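Local coordinates for short-chain dehydrogenase/reductase SDR (Burkholderia phymatum, PDB 5IG2) that binds NAD and, as a short-chain dehydrogenase/reductase, probably interconverts an alcohol and a carbonyl compound with that cofactor, at the interface of chains A and B. Residues are numbered along the deposited sequence; one frame, centred on the assembly and turned at random. Chains: chain A/B, Short-chain dehydrogenase/reductase SDR.

The interface of chains A and B. Residues chain A 138, 178, 181-182, 184-185; chain B 106, 108.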
ATOM      1  N   LEU A 138      -3.215  23.270  -8.618  1.00 15.66           N
ATOM      2  CA  LEU A 138      -3.677  24.223  -7.618  1.00 15.95           C
ATOM      3  C   LEU A 138      -3.286  25.645  -7.983  1.00 19.71           C
ATOM      4  O   LEU A 138      -4.026  26.586  -7.683  1.00 23.85           O
ATOM      5  CB  LEU A 138      -3.130  23.855  -6.240  1.00 15.90           C
ATOM      6  CG  LEU A 138      -3.734  22.581  -5.650  1.00 18.84           C
ATOM      7  CD1 LEU A 138      -2.875  22.026  -4.509  1.00 21.62           C
ATOM      8  CD2 LEU A 138      -5.155  22.852  -5.175  1.00 16.47           C
ATOM      9  N   LEU A 178      -6.231  11.952  -0.441  1.00 13.70           N
ATOM     10  CA  LEU A 178      -6.112  13.072  -1.368  1.00 13.78           C
ATOM     11  C   LEU A 178      -7.430  13.820  -1.509  1.00 15.77           C
ATOM     12  O   LEU A 178      -7.460  15.058  -1.543  1.00 12.85           O
ATOM     13  CB  LEU A 178      -5.649  12.550  -2.732  1.00 12.31           C
ATOM     14  CG  LEU A 178      -5.490  13.619  -3.819  1.00 15.38           C
ATOM     15  CD1 LEU A 178      -4.515  14.716  -3.384  1.00 11.94           C
ATOM     16  CD2 LEU A 178      -5.054  12.982  -5.146  1.00 12.92           C
ATOM     17  N   ASP A 181      -7.722  15.914   1.548  1.00 17.26           N
ATOM     18  CA  ASP A 181      -6.717  16.979   1.565  1.00 18.37           C
ATOM     19  C   ASP A 181      -7.059  18.087   0.574  1.00 18.34           C
ATOM     20  O   ASP A 181      -6.871  19.272   0.870  1.00 17.64           O
ATOM     21  CB  ASP A 181      -5.325  16.423   1.246  1.00 17.63           C
ATOM     22  CG  ASP A 181      -4.806  15.470   2.299  1.00 15.42           C
ATOM     23  OD1 ASP A 181      -5.386  15.378   3.393  1.00 14.45           O
ATOM     24  OD2 ASP A 181      -3.789  14.820   2.023  1.00 13.47           O
ATOM     25  N   LEU A 182      -7.530  17.722  -0.624  1.00 17.56           N
ATOM     26  CA  LEU A 182      -7.884  18.745  -1.602  1.00 18.84           C
ATOM     27  C   LEU A 182      -9.027  19.615  -1.092  1.00 24.96           C
ATOM     28  O   LEU A 182      -9.047  20.832  -1.318  1.00 27.60           O
ATOM     29  CB  LEU A 182      -8.245  18.094  -2.936  1.00 14.96           C
ATOM     30  CG  LEU A 182      -7.052  17.526  -3.721  1.00 18.29           C
ATOM     31  CD1 LEU A 182      -7.516  16.716  -4.922  1.00 17.01           C
ATOM     32  CD2 LEU A 182      -6.106  18.644  -4.177  1.00 19.86           C
ATOM     33  N   ASN A 184      -9.816  20.148   2.206  1.00 21.13           N
ATOM     34  CA  ASN A 184      -9.287  20.978   3.282  1.00 23.47           C
ATOM     35  C   ASN A 184      -8.424  22.106   2.734  1.00 25.08           C
ATOM     36  O   ASN A 184      -8.411  23.206   3.291  1.00 25.80           O
ATOM     37  CB  ASN A 184      -8.499  20.115   4.269  1.00 24.58           C
ATOM     38  CG  ASN A 184      -9.398  19.251   5.122  1.00 27.76           C
ATOM     39  OD1 ASN A 184     -10.574  19.555   5.293  1.00 34.45           O
ATOM     40  ND2 ASN A 184      -8.856  18.170   5.661  1.00 24.18           N
ATOM     41  N   ALA A 185      -7.720  21.862   1.630  1.00 25.07           N
ATOM     42  CA  ALA A 185      -6.895  22.910   1.053  1.00 24.46           C
ATOM     43  C   ALA A 185      -7.742  23.968   0.359  1.00 29.27           C
ATOM     44  O   ALA A 185      -7.337  25.135   0.292  1.00 28.39           O
ATOM     45  CB  ALA A 185      -5.893  22.300   0.077  1.00 22.40           C
TER
ATOM     46  N   PHE B 106      -0.688  17.644   3.875  1.00 13.17           N
ATOM     47  CA  PHE B 106      -1.358  17.522   2.580  1.00 13.07           C
ATOM     48  C   PHE B 106      -0.527  16.644   1.649  1.00 17.46           C
ATOM     49  O   PHE B 106       0.695  16.803   1.555  1.00 16.01           O
ATOM     50  CB  PHE B 106      -1.562  18.905   1.945  1.00 13.85           C
ATOM     51  CG  PHE B 106      -2.554  19.792   2.668  1.00 17.74           C
ATOM     52  CD1 PHE B 106      -3.482  19.265   3.555  1.00 17.82           C
ATOM     53  CD2 PHE B 106      -2.564  21.158   2.431  1.00 16.07           C
ATOM     54  CE1 PHE B 106      -4.390  20.089   4.205  1.00 22.05           C
ATOM     55  CE2 PHE B 106      -3.474  21.992   3.077  1.00 18.42           C
ATOM     56  CZ  PHE B 106      -4.390  21.455   3.962  1.00 20.23           C
ATOM     57  N   TRP B 108       0.240  16.094  -1.481  1.00 16.43           N
ATOM     58  CA  TRP B 108       1.147  16.562  -2.526  1.00 15.26           C
ATOM     59  C   TRP B 108       2.310  17.374  -1.974  1.00 15.59           C
ATOM     60  O   TRP B 108       3.274  17.616  -2.706  1.00 16.15           O
ATOM     61  CB  TRP B 108       0.372  17.396  -3.563  1.00 19.20           C
ATOM     62  CG  TRP B 108      -0.284  18.595  -2.946  1.00 18.00           C
ATOM     63  CD1 TRP B 108       0.260  19.831  -2.788  1.00 15.01           C
ATOM     64  CD2 TRP B 108      -1.584  18.648  -2.346  1.00 16.07           C
ATOM     65  NE1 TRP B 108      -0.628  20.659  -2.146  1.00 16.69           N
ATOM     66  CE2 TRP B 108      -1.767  19.955  -1.861  1.00 15.22           C
ATOM     67  CE3 TRP B 108      -2.616  17.717  -2.179  1.00 17.86           C
ATOM     68  CZ2 TRP B 108      -2.939  20.362  -1.223  1.00 17.52           C
ATOM     69  CZ3 TRP B 108      -3.780  18.120  -1.543  1.00 17.39           C
ATOM     70  CH2 TRP B 108      -3.931  19.429  -1.069  1.00 17.25           C
TER
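B:Trp108 pushes the six-membered end of its indole into a groove between two helices of chain A. A:Leu138 lies over one face of the indole. Its methyl CD1 sits above the five-membered ring, 3.9 Å from the ring centre, in a CH-pi contact. The opposite face is backed from within chain B by the CB of B:Phe106. CD2 of A:Leu182 comes over the rim from the A:Leu138 side, 3.6 Å from CZ3 of B:Trp108. CB of A:Asp181 approaches CZ3 from the other side, so CZ3 is held between them. In the ring plane, the edge meets the helix backbone at A:Asp181 C and A:Leu182 N. CB of A:Ala185 also lies at this edge, 3.7 Å from CH2 of B:Trp108. The backbone O of A:Asp181 reaches CH2 of B:Trp108 at 3.5 Å. A:Leu178 completes this wall, its CD1 3.8 Å from CE3 of B:Trp108. In B:Trp108, CG stands between the backbone N and the carbonyl carbon (chi1 60°), and this turns the indole toward chain A. With a methyl over one face, B:Phe106 CB behind the other and the helix at its edge, the indole probably has little freedom to turn.

The B:Phe106 flank is looser, its side-chain contacts being longer than those round the indole. One face of its ring is turned to the backbone O of A:Asp181, which lies above the rim. CE2 of B:Phe106 is 3.9 Å from CB of A:Ala185, and CE1 is 4.1 Å from CB of A:Asn184. The carboxylate oxygen OD2 of A:Asp181 comes beside CA of B:Phe106, 3.7 Å away.

The two-fold related patch repeats this contact with the chains exchanged. SDR enzymes commonly form oligomers, so the pairing may well be biological. In the fold, B:Phe106 and the short 3-10 helix 107-109, which carries B:Trp108, meet the ends of helices 112-140 and 162-185.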